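Local atomic coordinates of putative acetyl/propionyl-CoA carboxylase, alpha subunit (Methylibium petroleiphilum, PDB entry 2O1Q), a protein that is of unknown function but binds zinc in a cupin-like fold and is probably a metal-dependent oxygenase related to acetylacetone dioxygenase. Residues Ile31-Leu36 / Gly43-Ile48; His60-Pro65 / Met115-Pro120. All coordinates share one frame; numbering follows the deposited sequence. Where two conformers were deposited one is given.

Interaction 1 (Ile31-Leu36 / Gly43-Ile48); sequences IRWKLL and GSWTAI
Lys34 and Ile48 form an antiparallel hydrogen-bonded pair in the beta hairpin of strands 32-39 and 44-51, part of a cupin-type fold; Gly43 and Ser44, both opposite Ser39, make a G1 beta bulge near its turn. Lys34 N donates to Ile48 O at 2.9 Å. Ile48 N returns a nearly straight bond (165°) of 2.9 Å to Lys34 O, and Leu36 N meets Thr46 O at 2.8 Å. Between these rungs Leu35 and Ala47 face each other as a non-hydrogen-bonded pair. A CA-H...O contact of 3.2 Å from Trp33 CA adds a second approach to Ile48 O. Thr46 OG1 hydrogen-bonds Glu67 OE1 of the second subunit.

Apolar contacts lie on both faces of the hairpin. On the face of Leu35 and Ala47, Trp33 holds its CG between the backbone N and the carbonyl carbon (chi1 78°), and Ala47 CB sits at the indole edge, 3.9 Å from CE3. Ala139 and Trp143 of helix 136-144 pack on this side. On the other face Lys34 CB rests on Ile48 CG2 at 3.8 Å, while the extended lysine chain carries NZ away to the carbonyls of Met14 and Val17. There Leu36 packs on Tyr93 and Ile48 on Phe69, both of the second subunit.

Chi1 sets Leu35 CG anti to the backbone N, and chi2 (61°) then turns CD1 to the edge of the Trp45 ring, 4.3 Å from Trp45 CE3; the same methyl lies 3.3 Å from Thr46 O.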
loop_
_atom_site.group_PDB
_atom_site.type_symbol
_atom_site.label_atom_id
_atom_site.label_comp_id
_atom_site.label_asym_id
_atom_site.label_seq_id
_atom_site.Cartn_x
_atom_site.Cartn_y
_atom_site.Cartn_z
ATOM N N ILE A 31 20.457 -21.020 -5.592
ATOM C CA ILE A 31 19.568 -19.992 -6.079
ATOM C C ILE A 31 20.386 -18.704 -6.320
ATOM O O ILE A 31 21.280 -18.355 -5.515
ATOM C CB ILE A 31 18.416 -19.731 -5.066
ATOM C CG1 ILE A 31 17.524 -21.000 -4.895
ATOM C CG2 ILE A 31 17.624 -18.478 -5.467
ATOM C CD1 ILE A 31 16.228 -20.849 -4.045
ATOM N N ARG A 32 20.060 -18.026 -7.415
ATOM C CA ARG A 32 20.641 -16.740 -7.798
ATOM C C ARG A 32 19.496 -15.771 -7.982
ATOM O O ARG A 32 18.309 -16.164 -8.134
ATOM C CB ARG A 32 21.486 -16.846 -9.062
ATOM C CG ARG A 32 22.737 -17.677 -8.839
ATOM C CD ARG A 32 23.600 -17.748 -10.078
ATOM N NE ARG A 32 22.840 -18.113 -11.278
ATOM C CZ ARG A 32 23.238 -17.911 -12.534
ATOM N NH1 ARG A 32 24.364 -17.321 -12.818
ATOM N NH2 ARG A 32 22.453 -18.226 -13.533
ATOM N N TRP A 33 19.827 -14.487 -7.968
ATOM C CA TRP A 33 18.800 -13.445 -7.997
ATOM C C TRP A 33 19.318 -12.190 -8.683
ATOM O O TRP A 33 20.528 -12.018 -8.772
ATOM C CB TRP A 33 18.256 -13.178 -6.599
ATOM C CG TRP A 33 19.076 -12.365 -5.678
ATOM C CD1 TRP A 33 20.390 -12.475 -5.443
ATOM C CD2 TRP A 33 18.603 -11.319 -4.824
ATOM N NE1 TRP A 33 20.776 -11.607 -4.471
ATOM C CE2 TRP A 33 19.701 -10.839 -4.112
ATOM C CE3 TRP A 33 17.358 -10.731 -4.618
ATOM C CZ2 TRP A 33 19.593 -9.807 -3.179
ATOM C CZ3 TRP A 33 17.253 -9.713 -3.698
ATOM C CH2 TRP A 33 18.372 -9.249 -3.016
ATOM N N LYS A 34 18.374 -11.297 -9.041
ATOM C CA LYS A 34 18.633 -9.887 -9.437
ATOM C C LYS A 34 17.576 -9.130 -8.677
ATOM O O LYS A 34 16.382 -9.386 -8.854
ATOM C CB LYS A 34 18.477 -9.685 -10.924
ATOM C CG LYS A 34 19.425 -10.568 -11.728
ATOM C CD LYS A 34 19.246 -10.353 -13.225
ATOM C CE LYS A 34 20.100 -11.318 -13.997
ATOM N NZ LYS A 34 20.096 -11.047 -15.472
ATOM N N LEU A 35 18.008 -8.182 -7.854
ATOM C CA LEU A 35 17.117 -7.200 -7.306
ATOM C C LEU A 35 16.797 -6.160 -8.358
ATOM O O LEU A 35 17.673 -5.635 -8.984
ATOM C CB LEU A 35 17.725 -6.523 -6.088
ATOM C CG LEU A 35 16.852 -5.519 -5.329
ATOM C CD1 LEU A 35 15.622 -6.264 -4.824
ATOM C CD2 LEU A 35 17.640 -4.890 -4.192
ATOM N N LEU A 36 15.508 -5.896 -8.546
ATOM C CA LEU A 36 15.051 -5.033 -9.621
ATOM C C LEU A 36 14.611 -3.667 -9.111
ATOM O O LEU A 36 14.819 -2.630 -9.780
ATOM C CB LEU A 36 13.917 -5.698 -10.354
ATOM C CG LEU A 36 14.285 -6.999 -11.085
ATOM C CD1 LEU A 36 12.988 -7.648 -11.630
ATOM C CD2 LEU A 36 15.368 -6.780 -12.158
ATOM N N GLY A 43 8.020 0.245 1.605
ATOM C CA GLY A 43 8.705 -0.980 1.985
ATOM C C GLY A 43 8.493 -2.144 1.028
ATOM O O GLY A 43 8.666 -3.325 1.393
ATOM N N SER A 44 8.159 -1.874 -0.227
ATOM C CA SER A 44 8.011 -2.931 -1.182
ATOM C C SER A 44 9.316 -3.124 -1.990
ATOM O O SER A 44 10.216 -2.281 -1.934
ATOM C CB SER A 44 6.763 -2.710 -2.034
ATOM O OG SER A 44 7.021 -1.534 -2.796
ATOM N N TRP A 45 9.469 -4.297 -2.611
ATOM C CA TRP A 45 10.684 -4.623 -3.326
ATOM C C TRP A 45 10.342 -5.747 -4.323
ATOM O O TRP A 45 9.320 -6.444 -4.164
ATOM C CB TRP A 45 11.818 -4.987 -2.362
ATOM C CG TRP A 45 11.471 -6.050 -1.333
ATOM C CD1 TRP A 45 10.661 -5.901 -0.231
ATOM C CD2 TRP A 45 12.001 -7.366 -1.276
ATOM N NE1 TRP A 45 10.657 -7.071 0.496
ATOM C CE2 TRP A 45 11.475 -7.984 -0.133
ATOM C CE3 TRP A 45 12.894 -8.099 -2.111
ATOM C CZ2 TRP A 45 11.791 -9.295 0.220
ATOM C CZ3 TRP A 45 13.226 -9.405 -1.749
ATOM C CH2 TRP A 45 12.644 -10.001 -0.596
ATOM N N THR A 46 11.126 -5.892 -5.386
ATOM C CA THR A 46 10.824 -6.741 -6.509
ATOM C C THR A 46 12.143 -7.294 -7.012
ATOM O O THR A 46 13.176 -6.562 -7.065
ATOM C CB THR A 46 10.190 -5.898 -7.605
ATOM O OG1 THR A 46 9.017 -5.244 -7.122
ATOM C CG2 THR A 46 9.905 -6.691 -8.820
ATOM N N ALA A 47 12.126 -8.581 -7.309
ATOM C CA ALA A 47 13.317 -9.317 -7.671
ATOM C C ALA A 47 12.944 -10.435 -8.587
ATOM O O ALA A 47 11.730 -10.839 -8.661
ATOM C CB ALA A 47 14.028 -9.837 -6.380
ATOM N N ILE A 48 13.954 -10.960 -9.308
ATOM C CA ILE A 48 13.790 -12.184 -10.117
ATOM C C ILE A 48 14.827 -13.187 -9.658
ATOM O O ILE A 48 15.879 -12.801 -9.121
ATOM C CB ILE A 48 13.848 -11.901 -11.644
ATOM C CG1 ILE A 48 13.462 -13.115 -12.441
ATOM C CG2 ILE A 48 15.193 -11.267 -11.971
ATOM C CD1 ILE A 48 13.089 -12.791 -13.928
#

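Interaction 2 (His60-Pro65 / Met115-Pro120); sequences HVHVGP and MSFLGP. With ZN (zinc ion), chain C.
His62 and Met115 meet tip to tip: the methyl CE of Met115, deposited as selenomethionine, stops 3.5 Å from CE1 of the imidazole. Phe117 approaches the same CE1 with its ring edge, CE2 at 3.9 Å, and CG of Met115 lies over one phenyl face toward the rim. His62 binds zinc through NE2 at 2.1 Å; His60 NE2 and His102 are further ligands.

Beyond the metal, Val63 and Pro120 cross at about a right angle, with Val63 CG2 tight against CD of the proline at 3.4 Å. Pro65 and Leu118 instead lie side by side, pointing the same way, and Leu118 N donates to Pro65 O at 2.9 Å. An alanine in place of Pro65 would probably open a gap beside Leu118 CD2, where CG and CD now pack, and leave the loop freer to turn. A water accepts from Gly64 N and lies 2.6 Å from Leu118 O and 2.8 Å from Pro120 O, joining the backbones.

CE1 of His62 is thus met by Met115 CE and the edge of the Phe117 ring while NE2 goes to the metal, consistent with an apolar second shell that steadies the ligand's orientation.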
loop_
_atom_site.group_PDB
_atom_site.type_symbol
_atom_site.label_atom_id
_atom_site.label_comp_id
_atom_site.label_asym_id
_atom_site.label_seq_id
_atom_site.Cartn_x
_atom_site.Cartn_y
_atom_site.Cartn_z
ATOM N N HIS A 60 9.723 -19.231 6.042
ATOM C CA HIS A 60 9.452 -17.831 6.186
ATOM C C HIS A 60 7.979 -17.532 6.115
ATOM O O HIS A 60 7.157 -18.368 5.661
ATOM C CB HIS A 60 10.234 -17.001 5.159
ATOM C CG HIS A 60 9.818 -17.233 3.756
ATOM N ND1 HIS A 60 10.384 -18.199 2.962
ATOM C CD2 HIS A 60 8.898 -16.599 2.991
ATOM C CE1 HIS A 60 9.815 -18.147 1.766
ATOM N NE2 HIS A 60 8.902 -17.203 1.768
ATOM N N VAL A 61 7.639 -16.341 6.591
ATOM C CA VAL A 61 6.270 -15.784 6.597
ATOM C C VAL A 61 6.270 -14.430 5.890
ATOM O O VAL A 61 7.172 -13.612 6.099
ATOM C CB VAL A 61 5.726 -15.680 7.996
ATOM C CG1 VAL A 61 4.239 -15.258 7.969
ATOM C CG2 VAL A 61 5.867 -17.031 8.700
ATOM N N HIS A 62 5.307 -14.269 5.004
ATOM C CA HIS A 62 5.067 -12.983 4.351
ATOM C C HIS A 62 4.240 -12.084 5.255
ATOM O O HIS A 62 3.124 -12.416 5.618
ATOM C CB HIS A 62 4.344 -13.158 3.028
ATOM C CG HIS A 62 5.169 -13.868 2.009
ATOM N ND1 HIS A 62 5.690 -13.215 0.924
ATOM C CD2 HIS A 62 5.668 -15.136 1.966
ATOM C CE1 HIS A 62 6.394 -14.074 0.198
ATOM N NE2 HIS A 62 6.470 -15.212 0.857
ATOM N N VAL A 63 4.778 -10.924 5.586
ATOM C CA VAL A 63 4.058 -9.963 6.456
ATOM C C VAL A 63 3.093 -9.122 5.623
ATOM O O VAL A 63 2.213 -8.513 6.180
ATOM C CB VAL A 63 4.975 -9.063 7.340
ATOM C CG1 VAL A 63 6.008 -9.900 8.094
ATOM C CG2 VAL A 63 5.560 -7.921 6.563
ATOM N N GLY A 64 3.287 -9.060 4.296
ATOM C CA GLY A 64 2.377 -8.404 3.398
ATOM C C GLY A 64 2.222 -9.257 2.176
ATOM O O GLY A 64 2.903 -10.284 1.980
ATOM N N PRO A 65 1.334 -8.814 1.317
ATOM C CA PRO A 65 1.113 -9.536 0.109
ATOM C C PRO A 65 2.314 -9.564 -0.836
ATOM O O PRO A 65 3.034 -8.581 -1.000
ATOM C CB PRO A 65 -0.122 -8.810 -0.465
ATOM C CG PRO A 65 -0.008 -7.485 -0.046
ATOM C CD PRO A 65 0.527 -7.584 1.380
HETATM N N MSE A 115 9.038 -11.848 -8.568
HETATM C CA MSE A 115 8.175 -11.608 -7.451
HETATM C C MSE A 115 8.305 -10.236 -6.894
HETATM O O MSE A 115 9.407 -9.678 -6.770
HETATM C CB MSE A 115 8.400 -12.657 -6.356
HETATM C CG MSE A 115 7.383 -12.626 -5.285
HETATM SE SE MSE A 115 7.328 -14.356 -4.336
HETATM C CE MSE A 115 5.823 -13.754 -3.205
ATOM N N SER A 116 7.156 -9.701 -6.512
ATOM C CA SER A 116 7.060 -8.450 -5.827
ATOM C C SER A 116 6.558 -8.780 -4.421
ATOM O O SER A 116 5.784 -9.718 -4.214
ATOM C CB SER A 116 6.138 -7.510 -6.586
ATOM O OG SER A 116 6.416 -6.159 -6.268
ATOM N N PHE A 117 7.074 -8.019 -3.467
ATOM C CA PHE A 117 6.802 -8.169 -2.036
ATOM C C PHE A 117 6.421 -6.859 -1.415
ATOM O O PHE A 117 7.131 -5.874 -1.583
ATOM C CB PHE A 117 8.047 -8.641 -1.303
ATOM C CG PHE A 117 8.714 -9.877 -1.904
ATOM C CD1 PHE A 117 9.703 -9.733 -2.875
ATOM C CD2 PHE A 117 8.416 -11.142 -1.434
ATOM C CE1 PHE A 117 10.315 -10.844 -3.434
ATOM C CE2 PHE A 117 9.018 -12.308 -2.011
ATOM C CZ PHE A 117 10.013 -12.146 -2.948
ATOM N N LEU A 118 5.331 -6.844 -0.664
ATOM C CA LEU A 118 4.993 -5.688 0.137
ATOM C C LEU A 118 5.434 -6.055 1.529
ATOM O O LEU A 118 4.904 -6.965 2.188
ATOM C CB LEU A 118 3.505 -5.325 0.090
ATOM C CG LEU A 118 3.049 -4.173 1.008
ATOM C CD1 LEU A 118 3.887 -2.933 0.826
ATOM C CD2 LEU A 118 1.612 -3.884 0.781
ATOM N N GLY A 119 6.492 -5.417 1.942
ATOM C CA GLY A 119 7.050 -5.582 3.252
ATOM C C GLY A 119 7.994 -6.776 3.331
ATOM O O GLY A 119 8.370 -7.406 2.325
ATOM N N PRO A 120 8.517 -7.022 4.537
ATOM C CA PRO A 120 9.543 -8.081 4.656
ATOM C C PRO A 120 9.068 -9.494 4.748
ATOM O O PRO A 120 7.872 -9.765 4.779
ATOM C CB PRO A 120 10.246 -7.728 5.972
ATOM C CG PRO A 120 9.217 -6.963 6.801
ATOM C CD PRO A 120 8.382 -6.211 5.768
HETATM ZN ZN ZN C . 7.526 -16.940 0.369
HETATM O O HOH W 1 5.904 -9.294 2.913
#

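Overall arrangement
The two contacts have centres about 12 Å apart and come in series along the chain, the hairpin of interaction 1 closing before interaction 2 opens. Strands 44-51 and 110-118 are neighbours in one antiparallel sheet, so the contacts touch directly: Trp45 O and Phe117 N, 2.8 Å apart, and Ala47 O and Met115 N, at 2.9 Å, are probable hydrogen bonds. Interaction 2 then ties the end of strand 110-118 to the loop after strand 55-62 and to the end of that strand, which carries the ligands His60 and His62 in the second sheet. The metal site is thereby linked to the hairpin through strand 110-118, and both contacts also touch the second subunit of the four-chain assembly.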